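Local coordinates for protein propionate kinase (Francisella tularensis subsp. tularensis, PDB 3KHY) that probably catalyses the magnesium-dependent, reversible transfer of a phosphoryl group from ATP to acetate, giving acetyl phosphate, at residues E3-N8 / E64-F69; K179-Q184 / A316-G321. All blocks are in the same frame, centred on the assembly; numbering follows the deposited sequence.

Contact 1. Residues E3-N8 / E64-F69; sequences EILVLN and EMLKDF
Leu-66 reaches from the helix toward the strand and is met there by Leu-5 and Leu-7, two residues apart and so on the same side of the strand. The contact is wholly apolar and light: Leu-66 CD2 lies 4.4 Å from Leu-5 CD2 and 4.3 Å from Leu-7 CD2, so a single methyl serves both strand leucines almost equally. On Leu-66, chi1 (175°) sends CG outward from the helix, and chi2 (51°) puts CD2, the touching methyl, at the far end while CD1 turns aside. Even so the nearest CA atoms, those of Leu-5 and Leu-66, stay 10.7 Å apart, and only 78 Å² is buried between the segments.

Polar links are made elsewhere. Lys-67, next to Leu-66 on the helix, leads its amine away from the strand to a hydrogen bond with Ile-131 O.

Strand 3-9 runs inside the N-terminal sheet, between strands 14-20 and 79-86, and Phe-16 of the former touches both Leu-7 and Leu-66. Helix 59-72 packs on the face that Leu-5 and Leu-7 present, while Ile-4 and Val-6 turn to helix 372-382, putting this strand between helices on both sides.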
loop_
_atom_site.group_PDB
_atom_site.type_symbol
_atom_site.label_atom_id
_atom_site.label_comp_id
_atom_site.label_asym_id
_atom_site.label_seq_id
_atom_site.Cartn_x
_atom_site.Cartn_y
_atom_site.Cartn_z
ATOM N N GLU A 3 38.047 16.577 11.147
ATOM C CA GLU A 3 37.317 16.049 10.007
ATOM C C GLU A 3 36.819 14.627 10.254
ATOM O O GLU A 3 37.430 13.859 10.995
ATOM C CB GLU A 3 38.195 16.104 8.754
ATOM C CG GLU A 3 38.602 17.531 8.364
ATOM C CD GLU A 3 39.651 17.576 7.263
ATOM O OE1 GLU A 3 39.885 16.535 6.613
ATOM O OE2 GLU A 3 40.243 18.656 7.049
ATOM N N ILE A 4 35.700 14.289 9.626
ATOM C CA ILE A 4 35.119 12.954 9.719
ATOM C C ILE A 4 35.129 12.330 8.329
ATOM O O ILE A 4 34.769 12.985 7.336
ATOM C CB ILE A 4 33.660 13.021 10.186
ATOM C CG1 ILE A 4 33.550 13.728 11.539
ATOM C CG2 ILE A 4 33.059 11.623 10.250
ATOM C CD1 ILE A 4 33.726 12.809 12.718
ATOM N N LEU A 5 35.552 11.075 8.250
ATOM C CA LEU A 5 35.525 10.347 6.994
ATOM C C LEU A 5 34.205 9.604 6.939
ATOM O O LEU A 5 33.919 8.800 7.814
ATOM C CB LEU A 5 36.684 9.347 6.920
ATOM C CG LEU A 5 36.709 8.501 5.651
ATOM C CD1 LEU A 5 36.818 9.400 4.427
ATOM C CD2 LEU A 5 37.847 7.497 5.690
ATOM N N VAL A 6 33.401 9.876 5.917
ATOM C CA VAL A 6 32.071 9.275 5.806
ATOM C C VAL A 6 32.045 8.246 4.686
ATOM O O VAL A 6 32.440 8.540 3.555
ATOM C CB VAL A 6 30.994 10.350 5.555
ATOM C CG1 VAL A 6 29.616 9.707 5.382
ATOM C CG2 VAL A 6 30.968 11.335 6.700
ATOM N N LEU A 7 31.606 7.028 5.000
ATOM C CA LEU A 7 31.672 5.943 4.026
ATOM C C LEU A 7 30.343 5.271 3.782
ATOM O O LEU A 7 29.539 5.089 4.696
ATOM C CB LEU A 7 32.654 4.859 4.487
ATOM C CG LEU A 7 34.091 5.280 4.764
ATOM C CD1 LEU A 7 34.849 4.082 5.327
ATOM C CD2 LEU A 7 34.761 5.820 3.481
ATOM N N ASN A 8 30.124 4.872 2.540
ATOM C CA ASN A 8 29.094 3.894 2.238
ATOM C C ASN A 8 29.790 2.762 1.489
ATOM O O ASN A 8 30.109 2.891 0.303
ATOM C CB ASN A 8 27.969 4.513 1.406
ATOM C CG ASN A 8 26.835 3.531 1.127
ATOM O OD1 ASN A 8 26.795 2.432 1.685
ATOM N ND2 ASN A 8 25.905 3.927 0.261
ATOM N N GLU A 64 43.727 1.301 0.517
ATOM C CA GLU A 64 45.092 1.800 0.615
ATOM C C GLU A 64 45.259 3.024 -0.269
ATOM O O GLU A 64 45.983 3.952 0.076
ATOM C CB GLU A 64 46.107 0.726 0.223
ATOM C CG GLU A 64 46.267 -0.389 1.244
ATOM C CD GLU A 64 47.474 -1.262 0.954
ATOM O OE1 GLU A 64 48.348 -0.828 0.169
ATOM O OE2 GLU A 64 47.552 -2.379 1.512
HETATM N N MSE A 65 44.585 3.022 -1.411
HETATM C CA MSE A 65 44.625 4.177 -2.293
HETATM C C MSE A 65 43.926 5.362 -1.635
HETATM O O MSE A 65 44.387 6.502 -1.724
HETATM C CB MSE A 65 43.987 3.858 -3.642
HETATM C CG MSE A 65 43.833 5.076 -4.543
HETATM SE SE MSE A 65 43.290 4.614 -6.358
HETATM C CE MSE A 65 45.045 4.140 -7.121
ATOM N N LEU A 66 42.816 5.083 -0.956
ATOM C CA LEU A 66 42.102 6.126 -0.242
ATOM C C LEU A 66 43.000 6.668 0.858
ATOM O O LEU A 66 43.135 7.879 1.020
ATOM C CB LEU A 66 40.795 5.587 0.349
ATOM C CG LEU A 66 40.034 6.583 1.219
ATOM C CD1 LEU A 66 39.846 7.897 0.480
ATOM C CD2 LEU A 66 38.694 6.011 1.664
ATOM N N LYS A 67 43.632 5.766 1.602
ATOM C CA LYS A 67 44.551 6.182 2.653
ATOM C C LYS A 67 45.680 7.021 2.062
ATOM O O LYS A 67 46.013 8.080 2.590
ATOM C CB LYS A 67 45.126 4.972 3.395
ATOM C CG LYS A 67 46.019 5.343 4.572
ATOM C CD LYS A 67 46.380 4.115 5.394
ATOM C CE LYS A 67 47.106 4.486 6.679
ATOM N NZ LYS A 67 47.361 3.290 7.537
ATOM N N ASP A 68 46.261 6.546 0.963
ATOM C CA ASP A 68 47.367 7.252 0.323
ATOM C C ASP A 68 46.968 8.682 -0.017
ATOM O O ASP A 68 47.724 9.622 0.234
ATOM C CB ASP A 68 47.819 6.528 -0.945
ATOM C CG ASP A 68 48.571 5.247 -0.651
ATOM O OD1 ASP A 68 48.973 5.042 0.514
ATOM O OD2 ASP A 68 48.763 4.447 -1.589
ATOM N N PHE A 69 45.775 8.840 -0.583
ATOM C CA PHE A 69 45.283 10.156 -0.976
ATOM C C PHE A 69 45.148 11.084 0.228
ATOM O O PHE A 69 45.490 12.265 0.158
ATOM C CB PHE A 69 43.941 10.027 -1.696
ATOM C CG PHE A 69 43.331 11.342 -2.075
ATOM C CD1 PHE A 69 42.567 12.050 -1.166
ATOM C CD2 PHE A 69 43.524 11.870 -3.339
ATOM C CE1 PHE A 69 42.001 13.263 -1.510
ATOM C CE2 PHE A 69 42.962 13.084 -3.693
ATOM C CZ PHE A 69 42.200 13.781 -2.772
#

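Contact 2. Residues K179-Q184 / A316-G321; sequences KYVSEQ and ALVFTG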
loop_
_atom_site.group_PDB
_atom_site.type_symbol
_atom_site.label_atom_id
_atom_site.label_comp_id
_atom_site.label_asym_id
_atom_site.label_seq_id
_atom_site.Cartn_x
_atom_site.Cartn_y
_atom_site.Cartn_z
ATOM N N LYS A 179 15.598 12.667 8.592
ATOM C CA LYS A 179 16.038 13.304 9.830
ATOM C C LYS A 179 16.742 14.642 9.588
ATOM O O LYS A 179 16.401 15.659 10.188
ATOM C CB LYS A 179 16.966 12.362 10.598
ATOM C CG LYS A 179 17.322 12.853 12.002
ATOM C CD LYS A 179 18.029 11.765 12.797
ATOM C CE LYS A 179 18.160 12.146 14.270
ATOM N NZ LYS A 179 19.478 12.774 14.504
ATOM N N TYR A 180 17.739 14.633 8.712
ATOM C CA TYR A 180 18.458 15.853 8.380
ATOM C C TYR A 180 17.498 16.929 7.865
ATOM O O TYR A 180 17.541 18.067 8.307
ATOM C CB TYR A 180 19.564 15.583 7.354
ATOM C CG TYR A 180 20.229 16.853 6.885
ATOM C CD1 TYR A 180 21.264 17.424 7.620
ATOM C CD2 TYR A 180 19.796 17.505 5.739
ATOM C CE1 TYR A 180 21.862 18.594 7.217
ATOM C CE2 TYR A 180 20.393 18.688 5.319
ATOM C CZ TYR A 180 21.422 19.224 6.069
ATOM O OH TYR A 180 22.012 20.396 5.674
ATOM N N VAL A 181 16.624 16.575 6.930
ATOM C CA VAL A 181 15.749 17.586 6.316
ATOM C C VAL A 181 14.707 18.135 7.308
ATOM O O VAL A 181 14.420 19.334 7.330
ATOM C CB VAL A 181 15.087 17.049 5.018
ATOM C CG1 VAL A 181 13.952 17.957 4.565
ATOM C CG2 VAL A 181 16.137 16.945 3.911
ATOM N N SER A 182 14.142 17.264 8.139
ATOM C CA SER A 182 13.180 17.737 9.111
ATOM C C SER A 182 13.899 18.599 10.146
ATOM O O SER A 182 13.336 19.571 10.628
ATOM C CB SER A 182 12.388 16.589 9.756
ATOM O OG SER A 182 13.242 15.673 10.416
ATOM N N GLU A 183 15.147 18.268 10.467
ATOM C CA GLU A 183 15.936 19.152 11.335
ATOM C C GLU A 183 16.148 20.532 10.722
ATOM O O GLU A 183 16.068 21.532 11.426
ATOM C CB GLU A 183 17.282 18.537 11.725
ATOM C CG GLU A 183 17.130 17.423 12.738
ATOM C CD GLU A 183 18.453 16.889 13.236
ATOM O OE1 GLU A 183 19.519 17.388 12.798
ATOM O OE2 GLU A 183 18.421 15.962 14.063
ATOM N N GLN A 184 16.418 20.584 9.416
ATOM C CA GLN A 184 16.623 21.862 8.734
ATOM C C GLN A 184 15.318 22.650 8.681
ATOM O O GLN A 184 15.313 23.866 8.866
ATOM C CB GLN A 184 17.183 21.663 7.324
ATOM C CG GLN A 184 18.578 21.075 7.294
ATOM C CD GLN A 184 19.582 21.944 8.049
ATOM O OE1 GLN A 184 20.311 21.463 8.912
ATOM N NE2 GLN A 184 19.599 23.229 7.738
ATOM N N ALA A 316 4.719 22.426 7.040
ATOM C CA ALA A 316 5.080 22.449 5.621
ATOM C C ALA A 316 5.071 21.066 5.000
ATOM O O ALA A 316 5.267 20.057 5.690
ATOM C CB ALA A 316 6.453 23.066 5.437
ATOM N N LEU A 317 4.850 21.033 3.694
ATOM C CA LEU A 317 5.214 19.882 2.873
ATOM C C LEU A 317 6.602 20.213 2.336
ATOM O O LEU A 317 6.806 21.317 1.819
ATOM C CB LEU A 317 4.231 19.727 1.720
ATOM C CG LEU A 317 4.629 18.742 0.613
ATOM C CD1 LEU A 317 4.809 17.323 1.181
ATOM C CD2 LEU A 317 3.577 18.754 -0.490
ATOM N N VAL A 318 7.561 19.291 2.475
ATOM C CA VAL A 318 8.953 19.572 2.066
ATOM C C VAL A 318 9.434 18.609 0.981
ATOM O O VAL A 318 9.365 17.393 1.174
ATOM C CB VAL A 318 9.921 19.467 3.258
ATOM C CG1 VAL A 318 11.331 19.872 2.830
ATOM C CG2 VAL A 318 9.434 20.336 4.426
ATOM N N PHE A 319 9.897 19.149 -0.157
ATOM C CA PHE A 319 10.491 18.341 -1.220
ATOM C C PHE A 319 12.003 18.312 -1.040
ATOM O O PHE A 319 12.621 19.336 -0.737
ATOM C CB PHE A 319 10.205 18.946 -2.610
ATOM C CG PHE A 319 8.766 18.853 -3.045
ATOM C CD1 PHE A 319 8.257 17.658 -3.538
ATOM C CD2 PHE A 319 7.936 19.975 -3.005
ATOM C CE1 PHE A 319 6.942 17.566 -3.963
ATOM C CE2 PHE A 319 6.609 19.890 -3.430
ATOM C CZ PHE A 319 6.112 18.680 -3.914
ATOM N N THR A 320 12.603 17.151 -1.251
ATOM C CA THR A 320 14.046 17.028 -1.167
ATOM C C THR A 320 14.488 15.867 -2.063
ATOM O O THR A 320 13.652 15.230 -2.703
ATOM C CB THR A 320 14.513 16.829 0.295
ATOM O OG1 THR A 320 15.935 17.010 0.371
ATOM C CG2 THR A 320 14.133 15.425 0.813
ATOM N N GLY A 321 15.792 15.619 -2.132
ATOM C CA GLY A 321 16.328 14.587 -3.006
ATOM C C GLY A 321 16.647 15.137 -4.390
ATOM O O GLY A 321 16.296 16.272 -4.705
#
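Val-181 points from the helix into the strand and divides its two methyls between Val-318 and Thr-320. Its CG1, anti to the backbone N (chi1 167°), packs methyl to methyl on Val-318 CG1 at 3.7 Å. The other branch, CG2, faces Thr-320, 3.5 Å from its OG1 and 4.0 Å from its CG2, so it rests against both arms of the threonine. The valine and the two strand side chains thus interleave, each running alongside the other from opposing backbones.

Helix 175-188 here lies against the five-stranded sheet of the C-terminal half, in which strand 316-320 runs parallel to both of its neighbours, 196-201 and 365-367. This fits the ASKHA (actin-like ATPase) fold of the acetokinase family. Val-318 and Thr-320 face the helix, whereas Phe-319 turns away to helix 328-337.

With chi1 at -167°, the Thr-320 hydroxyl reaches Ile-368 O, its stronger hydrogen-bond partner; Glu-325 OE2 is a second, weak one. Glu-325 and His-200, both near the Thr-320 side chain, are predicted to bind ATP. At the strand's end, Gly-321 has a positive phi of 89°, and with its backbone turned this way a CB would be forced against the carbonyl O of Thr-320, which calls for glycine.

From the N terminus, the chain lays down strand 3-9, passes through four further strands of the same sheet, and returns as helix 59-72, where contact 1 closes a loop of 55 residues. That loop is complete long before contact 2 opens at helix 175-188; a longer excursion of 131 residues, much of it helical, then leads to strand 316-320. The two loops lie in series, neither enclosing nor crossing the other. Each joins a helix to a different sheet, with centres 28 Å apart and nearest atoms about 11 Å apart. Helix 372-382, near the C terminus, touches segments of both contacts, 3-8 and 179-184.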